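Inositol-1-monophosphatase (Mycobacterium tuberculosis, PDB 2Q74) catalyses the magnesium-dependent removal of phosphate from inositol 1-phosphate to give free myo-inositol, and forms a homodimer. Local coordinates at residues C216-A220 with G221-A225; V231-W234 with D235-G239; L241-E245 with A246-V250. All blocks are in the same frame, centred on the assembly; numbering follows the deposited sequence.

Contact 1 of 3, residues C216-A220 with G221-A225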
ATOM      1  N   CYS A 216      -3.040   2.252  12.246  1.00 54.95           N
ATOM      2  CA  CYS A 216      -3.308   0.856  12.643  1.00 55.40           C
ATOM      3  C   CYS A 216      -2.097  -0.042  12.340  1.00 55.38           C
ATOM      4  O   CYS A 216      -1.761  -0.960  13.114  1.00 54.97           O
ATOM      5  CB  CYS A 216      -4.569   0.324  11.960  1.00 55.17           C
ATOM      6  SG  CYS A 216      -6.097   1.116  12.498  1.00 58.29           S
ATOM      7  N   MET A 217      -1.442   0.221  11.209  1.00 55.03           N
ATOM      8  CA  MET A 217      -0.256  -0.556  10.881  1.00 55.80           C
ATOM      9  C   MET A 217       0.792  -0.431  12.014  1.00 55.10           C
ATOM     10  O   MET A 217       1.424  -1.409  12.424  1.00 53.82           O
ATOM     11  CB  MET A 217       0.301  -0.129   9.539  1.00 55.03           C
ATOM     12  CG  MET A 217      -0.552  -0.646   8.386  1.00 57.13           C
ATOM     13  SD  MET A 217       0.182  -0.258   6.776  1.00 59.99           S
ATOM     14  CE  MET A 217      -0.823   1.163   6.427  1.00 61.10           C
ATOM     15  N   VAL A 218       0.972   0.790  12.500  1.00 55.58           N
ATOM     16  CA  VAL A 218       1.936   1.030  13.575  1.00 56.03           C
ATOM     17  C   VAL A 218       1.554   0.177  14.793  1.00 56.53           C
ATOM     18  O   VAL A 218       2.376  -0.563  15.333  1.00 56.42           O
ATOM     19  CB  VAL A 218       2.013   2.514  13.931  1.00 56.07           C
ATOM     20  CG1 VAL A 218       2.856   2.724  15.161  1.00 54.25           C
ATOM     21  CG2 VAL A 218       2.583   3.320  12.729  1.00 56.01           C
ATOM     22  N   ALA A 219       0.268   0.201  15.125  1.00 57.09           N
ATOM     23  CA  ALA A 219      -0.277  -0.603  16.188  1.00 57.59           C
ATOM     24  C   ALA A 219      -0.023  -2.089  15.984  1.00 58.25           C
ATOM     25  O   ALA A 219       0.346  -2.793  16.893  1.00 59.23           O
ATOM     26  CB  ALA A 219      -1.759  -0.335  16.323  1.00 57.29           C
ATOM     27  N   ALA A 220      -0.237  -2.573  14.779  1.00 59.42           N
ATOM     28  CA  ALA A 220      -0.087  -3.988  14.473  1.00 59.70           C
ATOM     29  C   ALA A 220       1.368  -4.399  14.304  1.00 60.42           C
ATOM     30  O   ALA A 220       1.678  -5.578  14.361  1.00 61.05           O
ATOM     31  CB  ALA A 220      -0.833  -4.316  13.230  1.00 59.35           C
ATOM     32  N   GLY A 221       2.263  -3.438  14.092  1.00 61.20           N
ATOM     33  CA  GLY A 221       3.682  -3.731  13.846  1.00 61.18           C
ATOM     34  C   GLY A 221       4.012  -3.828  12.366  1.00 61.48           C
ATOM     35  O   GLY A 221       5.072  -4.307  12.009  1.00 61.56           O
ATOM     36  N   ARG A 222       3.119  -3.372  11.500  1.00 62.08           N
ATOM     37  CA  ARG A 222       3.394  -3.384  10.059  1.00 62.79           C
ATOM     38  C   ARG A 222       4.175  -2.157   9.592  1.00 61.48           C
ATOM     39  O   ARG A 222       4.740  -2.165   8.513  1.00 61.27           O
ATOM     40  CB  ARG A 222       2.092  -3.496   9.293  1.00 63.76           C
ATOM     41  CG  ARG A 222       1.302  -4.688   9.732  1.00 68.19           C
ATOM     42  CD  ARG A 222       0.210  -5.027   8.760  1.00 75.38           C
ATOM     43  NE  ARG A 222      -0.758  -5.929   9.367  1.00 78.29           N
ATOM     44  CZ  ARG A 222      -1.752  -6.526   8.716  1.00 81.41           C
ATOM     45  NH1 ARG A 222      -1.923  -6.340   7.408  1.00 81.35           N
ATOM     46  NH2 ARG A 222      -2.578  -7.324   9.392  1.00 82.89           N
ATOM     47  N   LEU A 223       4.171  -1.108  10.404  1.00 60.48           N
ATOM     48  CA  LEU A 223       5.086   0.013  10.268  1.00 59.77           C
ATOM     49  C   LEU A 223       5.704   0.225  11.641  1.00 60.28           C
ATOM     50  O   LEU A 223       5.065  -0.082  12.648  1.00 60.42           O
ATOM     51  CB  LEU A 223       4.347   1.287   9.876  1.00 59.14           C
ATOM     52  CG  LEU A 223       3.659   1.318   8.514  1.00 58.47           C
ATOM     53  CD1 LEU A 223       2.864   2.618   8.468  1.00 57.75           C
ATOM     54  CD2 LEU A 223       4.650   1.192   7.332  1.00 54.42           C
ATOM     55  N   ASP A 224       6.926   0.764  11.680  1.00 60.38           N
ATOM     56  CA  ASP A 224       7.580   1.120  12.927  1.00 60.19           C
ATOM     57  C   ASP A 224       7.192   2.522  13.371  1.00 60.49           C
ATOM     58  O   ASP A 224       7.265   2.841  14.560  1.00 60.32           O
ATOM     59  CB  ASP A 224       9.090   1.042  12.772  1.00 60.14           C
ATOM     60  CG  ASP A 224       9.598  -0.385  12.635  1.00 59.86           C
ATOM     61  OD1 ASP A 224       9.228  -1.289  13.412  1.00 59.26           O
ATOM     62  OD2 ASP A 224      10.389  -0.600  11.706  1.00 61.73           O
ATOM     63  N   ALA A 225       6.822   3.369  12.410  1.00 60.72           N
ATOM     64  CA  ALA A 225       6.360   4.727  12.704  1.00 60.85           C
ATOM     65  C   ALA A 225       5.543   5.317  11.604  1.00 61.24           C
ATOM     66  O   ALA A 225       5.527   4.837  10.438  1.00 62.08           O
ATOM     67  CB  ALA A 225       7.517   5.642  12.961  1.00 61.04           C
TER
HETATM   68  O   HOH W   1       4.798  -0.673  15.316  1.00 54.88           O
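Met-217 and Val-218 meet Gly-221, Arg-222 and Leu-223 in a local helix-end contact, where helix 211-220 stops and the chain turns into strand 225-231 of the five-stranded sheet. The carbonyl of Met-217 is the hub. Its O takes a hydrogen bond from Arg-222 N (2.8 Å) and weak ones from the N of Gly-221 and of Leu-223. One residue on, Val-218 O receives Gly-221 N at 3.1 Å. The bonds from Arg-222 N to Met-217 O and from Gly-221 N to Val-218 O, with Gly-221 at a positive phi of 94°, make this a Schellman motif; a CB at those backbone angles would jam against Ala-220 O. The side chains pack as well. CB of Met-217 is shared, lying 3.8 Å from Arg-222 CB and 3.8 Å from Leu-223 CG, and the Met-217 and Arg-222 chains run roughly perpendicular to each other. Arg-222 then extends past Ala-220, and Ala-220 CB lies 4.1 Å from Arg-222 CG. Val-218 sends CG2, anti to its own carbonyl carbon, to 3.9 Å from Leu-223 CB, while a nearly straight CA-H...O contact joins Val-218 CA to Leu-223 O (3.4 Å). Leu-223 also packs on Leu-176 of strand 176-181 and on Ile-116 of the second subunit. Asp-224, just beyond, hydrogen-bonds Thr-167 and the backbone of Leu-176, as well as Tyr-114 of the second subunit, which places this helix end at the dimer interface.

Contact 2 of 3, residues V231-W234 with D235-G239; sequences VQVW and DCAAG
Val-233 O accepts hydrogen bonds from Ala-237 N at 2.9 Å and from Cys-236 N at 3.3 Å at the start of helix 233-245, and Gln-232 O takes Asp-235 N at 3.3 Å. Apolar contacts are few: Val-231 CG1 rests 3.7 Å from Cys-236 CB and, more loosely, Val-233 CG1 sits near Ala-237 CB. The flat groups form the third set. Trp-234 has CG between its backbone N and carbonyl carbon (chi1 51°), and the indole's CD1 edge faces Asp-235 OD1 at 3.5 Å, the oxygen close to the ring plane while the carboxylate is turned 83° from it. Gln-232 CB lies over one face of the indole, toward its rim. Beyond the turn, Trp-234 packs on Val-102 and Asp-104 of strand 100-104. Asp-235 lies beside Asp-104 and Asp-107, which by similarity bind magnesium as Asp-235 does; the very short approach of its carboxylate to that of Asp-104 is doubtful. The sequence Trp-Asp-Cys-Ala-Ala-Gly at a helix start is consistent with the second signature motif of inositol monophosphatases, whose aspartate, by similarity, binds magnesium and substrate.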
ATOM      1  N   VAL A 231      -3.575  16.365   9.162  1.00 73.79           N
ATOM      2  CA  VAL A 231      -4.548  15.290   9.169  1.00 73.88           C
ATOM      3  C   VAL A 231      -5.789  15.748   9.918  1.00 73.77           C
ATOM      4  O   VAL A 231      -5.703  16.188  11.059  1.00 74.20           O
ATOM      5  CB  VAL A 231      -3.966  14.029   9.855  1.00 74.02           C
ATOM      6  CG1 VAL A 231      -4.992  12.893   9.866  1.00 73.85           C
ATOM      7  CG2 VAL A 231      -2.682  13.592   9.167  1.00 74.19           C
ATOM      8  N   GLN A 232      -6.947  15.635   9.287  1.00 73.48           N
ATOM      9  CA  GLN A 232      -8.195  15.985   9.951  1.00 73.29           C
ATOM     10  C   GLN A 232      -8.384  15.125  11.199  1.00 72.03           C
ATOM     11  O   GLN A 232      -7.874  14.023  11.252  1.00 71.50           O
ATOM     12  CB  GLN A 232      -9.368  15.787   8.980  1.00 73.75           C
ATOM     13  CG  GLN A 232      -9.323  16.669   7.749  1.00 75.57           C
ATOM     14  CD  GLN A 232      -9.250  18.143   8.089  1.00 78.49           C
ATOM     15  OE1 GLN A 232      -8.705  18.941   7.319  1.00 80.47           O
ATOM     16  NE2 GLN A 232      -9.777  18.515   9.259  1.00 79.50           N
ATOM     17  N   VAL A 233      -9.124  15.638  12.178  1.00 71.02           N
ATOM     18  CA  VAL A 233      -9.378  14.925  13.433  1.00 70.29           C
ATOM     19  C   VAL A 233     -10.117  13.601  13.244  1.00 69.63           C
ATOM     20  O   VAL A 233      -9.820  12.606  13.901  1.00 69.54           O
ATOM     21  CB  VAL A 233     -10.185  15.801  14.420  1.00 70.34           C
ATOM     22  CG1 VAL A 233     -10.350  15.084  15.760  1.00 70.13           C
ATOM     23  CG2 VAL A 233      -9.490  17.146  14.623  1.00 70.36           C
ATOM     24  N   TRP A 234     -11.067  13.585  12.322  1.00 69.12           N
ATOM     25  CA  TRP A 234     -11.877  12.396  12.068  1.00 68.63           C
ATOM     26  C   TRP A 234     -11.142  11.251  11.356  1.00 67.24           C
ATOM     27  O   TRP A 234     -11.676  10.127  11.251  1.00 66.58           O
ATOM     28  CB  TRP A 234     -13.143  12.768  11.302  1.00 70.23           C
ATOM     29  CG  TRP A 234     -12.905  13.565  10.109  1.00 71.64           C
ATOM     30  CD1 TRP A 234     -12.354  13.138   8.931  1.00 73.77           C
ATOM     31  CD2 TRP A 234     -13.224  14.946   9.925  1.00 73.49           C
ATOM     32  NE1 TRP A 234     -12.309  14.174   8.017  1.00 74.11           N
ATOM     33  CE2 TRP A 234     -12.835  15.297   8.603  1.00 74.16           C
ATOM     34  CE3 TRP A 234     -13.802  15.925  10.744  1.00 74.43           C
ATOM     35  CZ2 TRP A 234     -12.993  16.583   8.090  1.00 73.88           C
ATOM     36  CZ3 TRP A 234     -13.968  17.212  10.228  1.00 74.23           C
ATOM     37  CH2 TRP A 234     -13.559  17.526   8.910  1.00 73.79           C
ATOM     38  N   ASP A 235      -9.924  11.519  10.891  1.00 65.62           N
ATOM     39  CA  ASP A 235      -9.101  10.484  10.298  1.00 64.92           C
ATOM     40  C   ASP A 235      -8.015   9.959  11.212  1.00 64.78           C
ATOM     41  O   ASP A 235      -7.429   8.906  10.940  1.00 64.93           O
ATOM     42  CB  ASP A 235      -8.487  10.978   9.002  1.00 64.69           C
ATOM     43  CG  ASP A 235      -9.515  11.121   7.899  1.00 64.92           C
ATOM     44  OD1 ASP A 235     -10.497  10.341   7.900  1.00 65.96           O
ATOM     45  OD2 ASP A 235      -9.355  12.007   7.036  1.00 64.52           O
ATOM     46  N   CYS A 236      -7.728  10.647  12.300  1.00 64.59           N
ATOM     47  CA  CYS A 236      -6.681  10.155  13.168  1.00 65.08           C
ATOM     48  C   CYS A 236      -7.118   9.850  14.604  1.00 64.84           C
ATOM     49  O   CYS A 236      -6.429   9.117  15.306  1.00 64.84           O
ATOM     50  CB  CYS A 236      -5.501  11.114  13.122  1.00 65.07           C
ATOM     51  SG  CYS A 236      -5.926  12.796  13.555  1.00 67.95           S
ATOM     52  N   ALA A 237      -8.276  10.366  15.019  1.00 64.92           N
ATOM     53  CA  ALA A 237      -8.733  10.249  16.417  1.00 64.85           C
ATOM     54  C   ALA A 237      -8.784   8.782  16.884  1.00 64.51           C
ATOM     55  O   ALA A 237      -8.158   8.416  17.887  1.00 65.12           O
ATOM     56  CB  ALA A 237     -10.102  10.917  16.590  1.00 64.79           C
ATOM     57  N   ALA A 238      -9.495   7.943  16.137  1.00 63.73           N
ATOM     58  CA  ALA A 238      -9.594   6.513  16.436  1.00 63.31           C
ATOM     59  C   ALA A 238      -8.253   5.763  16.368  1.00 63.27           C
ATOM     60  O   ALA A 238      -7.828   5.132  17.348  1.00 63.19           O
ATOM     61  CB  ALA A 238     -10.573   5.868  15.508  1.00 62.77           C
ATOM     62  N   GLY A 239      -7.591   5.852  15.214  1.00 62.83           N
ATOM     63  CA  GLY A 239      -6.272   5.243  15.015  1.00 62.40           C
ATOM     64  C   GLY A 239      -5.220   5.644  16.032  1.00 62.14           C
ATOM     65  O   GLY A 239      -4.432   4.813  16.473  1.00 62.34           O
TER

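Contact 3 of 3, residues L241-E245 with A246-V250; sequences LIAAE and AGARV
Val-250 reaches back from the start of strand 249-252 to Ala-243 and Ala-244 at the end of helix 233-245. Its CA-CB bond points toward the helix. At CB the chain branches: with CG1 anti to the backbone N (chi1 -176°), CG2 is left to face the helix. Val-250 CG2 lies 3.9 Å from Ala-244 N. The same methyl is 4.1 Å from Ala-243 CB and slightly farther from Ala-244 CB. Ala-248 adds a second methyl, with its CB 4.1 Å from Ala-243 CB. The backbone between holds this fold-back in place. Ala-243 O accepts from Ala-248 N and from Ala-246 N, both at 3.0 Å but from opposite faces of its carbonyl plane, and Gly-247 N bonds Ala-244 O at 2.8 Å. The bonds from Ala-248 N and Gly-247 N, with Gly-247 at positive phi, make the turn a Schellman motif. The carboxylate of Glu-245 accepts hydrogen bonds from the backbone N of Gly-150 and Gly-152. Ile-242 packs on strands 130-138, 143-148 and 152-157 of the large sheet and on Ala-219 of helix 211-220, while the backbone of Arg-249 hydrogen-bonds that of Ala-267 in strand 262-267, so the turn carries the chain from the central helix layer to the edge of the five-stranded sheet.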
ATOM      1  N   LEU A 241      -5.555   6.429  19.148  1.00 61.19           N
ATOM      2  CA  LEU A 241      -5.812   5.709  20.401  1.00 61.56           C
ATOM      3  C   LEU A 241      -5.352   4.280  20.252  1.00 61.32           C
ATOM      4  O   LEU A 241      -4.746   3.696  21.152  1.00 61.36           O
ATOM      5  CB  LEU A 241      -7.306   5.723  20.726  1.00 61.60           C
ATOM      6  CG  LEU A 241      -7.819   5.637  22.163  1.00 63.01           C
ATOM      7  CD1 LEU A 241      -9.205   4.927  22.186  1.00 63.30           C
ATOM      8  CD2 LEU A 241      -6.872   4.975  23.132  1.00 63.78           C
ATOM      9  N   ILE A 242      -5.662   3.716  19.100  1.00 61.53           N
ATOM     10  CA  ILE A 242      -5.341   2.327  18.823  1.00 61.29           C
ATOM     11  C   ILE A 242      -3.829   2.127  18.885  1.00 62.19           C
ATOM     12  O   ILE A 242      -3.339   1.294  19.662  1.00 62.41           O
ATOM     13  CB  ILE A 242      -5.886   1.864  17.479  1.00 61.23           C
ATOM     14  CG1 ILE A 242      -7.434   1.864  17.504  1.00 60.34           C
ATOM     15  CG2 ILE A 242      -5.356   0.471  17.205  1.00 60.62           C
ATOM     16  CD1 ILE A 242      -8.115   1.749  16.153  1.00 59.26           C
ATOM     17  N   ALA A 243      -3.089   2.929  18.118  1.00 62.52           N
ATOM     18  CA  ALA A 243      -1.626   2.904  18.206  1.00 62.53           C
ATOM     19  C   ALA A 243      -1.144   3.107  19.676  1.00 62.16           C
ATOM     20  O   ALA A 243      -0.285   2.388  20.175  1.00 61.87           O
ATOM     21  CB  ALA A 243      -1.022   3.921  17.262  1.00 62.01           C
ATOM     22  N   ALA A 244      -1.738   4.052  20.375  1.00 62.43           N
ATOM     23  CA  ALA A 244      -1.327   4.344  21.772  1.00 62.28           C
ATOM     24  C   ALA A 244      -1.539   3.115  22.639  1.00 62.40           C
ATOM     25  O   ALA A 244      -0.647   2.671  23.332  1.00 62.67           O
ATOM     26  CB  ALA A 244      -2.090   5.538  22.328  1.00 61.34           C
ATOM     27  N   GLU A 245      -2.710   2.520  22.548  1.00 63.01           N
ATOM     28  CA  GLU A 245      -3.011   1.346  23.362  1.00 63.53           C
ATOM     29  C   GLU A 245      -2.198   0.118  22.968  1.00 63.36           C
ATOM     30  O   GLU A 245      -2.247  -0.915  23.650  1.00 63.13           O
ATOM     31  CB  GLU A 245      -4.505   1.023  23.285  1.00 63.96           C
ATOM     32  CG  GLU A 245      -5.391   2.006  24.037  1.00 65.22           C
ATOM     33  CD  GLU A 245      -5.111   2.040  25.514  1.00 67.16           C
ATOM     34  OE1 GLU A 245      -4.803   0.969  26.099  1.00 68.30           O
ATOM     35  OE2 GLU A 245      -5.203   3.147  26.092  1.00 68.91           O
ATOM     36  N   ALA A 246      -1.469   0.231  21.866  1.00 63.73           N
ATOM     37  CA  ALA A 246      -0.603  -0.828  21.387  1.00 63.99           C
ATOM     38  C   ALA A 246       0.821  -0.559  21.860  1.00 64.43           C
ATOM     39  O   ALA A 246       1.746  -1.277  21.481  1.00 64.04           O
ATOM     40  CB  ALA A 246      -0.678  -0.918  19.825  1.00 63.25           C
ATOM     41  N   GLY A 247       0.984   0.480  22.679  1.00 65.61           N
ATOM     42  CA  GLY A 247       2.283   0.845  23.278  1.00 66.37           C
ATOM     43  C   GLY A 247       3.060   1.900  22.495  1.00 67.11           C
ATOM     44  O   GLY A 247       4.169   2.265  22.869  1.00 66.92           O
ATOM     45  N   ALA A 248       2.491   2.384  21.395  1.00 68.14           N
ATOM     46  CA  ALA A 248       3.193   3.363  20.571  1.00 68.78           C
ATOM     47  C   ALA A 248       3.224   4.731  21.237  1.00 69.39           C
ATOM     48  O   ALA A 248       2.355   5.090  22.007  1.00 69.20           O
ATOM     49  CB  ALA A 248       2.576   3.463  19.187  1.00 68.32           C
ATOM     50  N   ARG A 249       4.263   5.481  20.921  1.00 70.53           N
ATOM     51  CA  ARG A 249       4.356   6.870  21.276  1.00 71.70           C
ATOM     52  C   ARG A 249       3.548   7.658  20.241  1.00 72.04           C
ATOM     53  O   ARG A 249       3.768   7.523  19.039  1.00 71.79           O
ATOM     54  CB  ARG A 249       5.822   7.275  21.237  1.00 72.36           C
ATOM     55  CG  ARG A 249       6.133   8.548  21.945  1.00 75.35           C
ATOM     56  CD  ARG A 249       6.297   8.355  23.439  1.00 79.13           C
ATOM     57  NE  ARG A 249       6.941   9.539  23.986  1.00 80.92           N
ATOM     58  CZ  ARG A 249       8.239   9.826  23.911  1.00 82.63           C
ATOM     59  NH1 ARG A 249       9.076   8.994  23.314  1.00 82.35           N
ATOM     60  NH2 ARG A 249       8.705  10.948  24.468  1.00 84.60           N
ATOM     61  N   VAL A 250       2.593   8.454  20.692  1.00 72.50           N
ATOM     62  CA  VAL A 250       1.741   9.173  19.766  1.00 73.02           C
ATOM     63  C   VAL A 250       1.555  10.596  20.207  1.00 74.06           C
ATOM     64  O   VAL A 250       1.172  10.832  21.347  1.00 74.39           O
ATOM     65  CB  VAL A 250       0.351   8.534  19.673  1.00 72.87           C
ATOM     66  CG1 VAL A 250      -0.490   9.254  18.621  1.00 72.64           C
ATOM     67  CG2 VAL A 250       0.462   7.065  19.340  1.00 72.40           C
TER

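Contacts 2 and 3 lie at the two ends of helix 233-245, their centres 13 Å apart, and contact 1 closes the neighbouring helix 211-220. Contacts 1 and 3, with centres 10 Å apart, touch directly: Ala-219 CB packs 3.7 Å from Ala-243 CA, so the two helices of the middle layer end side by side in similar Schellman turns. Contact 2 carries Asp-235, a metal and substrate ligand by similarity, and lies 16 Å from contact 1, centre to centre. In contact 1 the side chain of Leu-223 is about 4 Å from that of Arg-206, a substrate-binding residue by similarity, and so probably borders the substrate pocket. Contact 3 is more remote, the Ile-242 side chain lying about 12 Å from that of Asp-235.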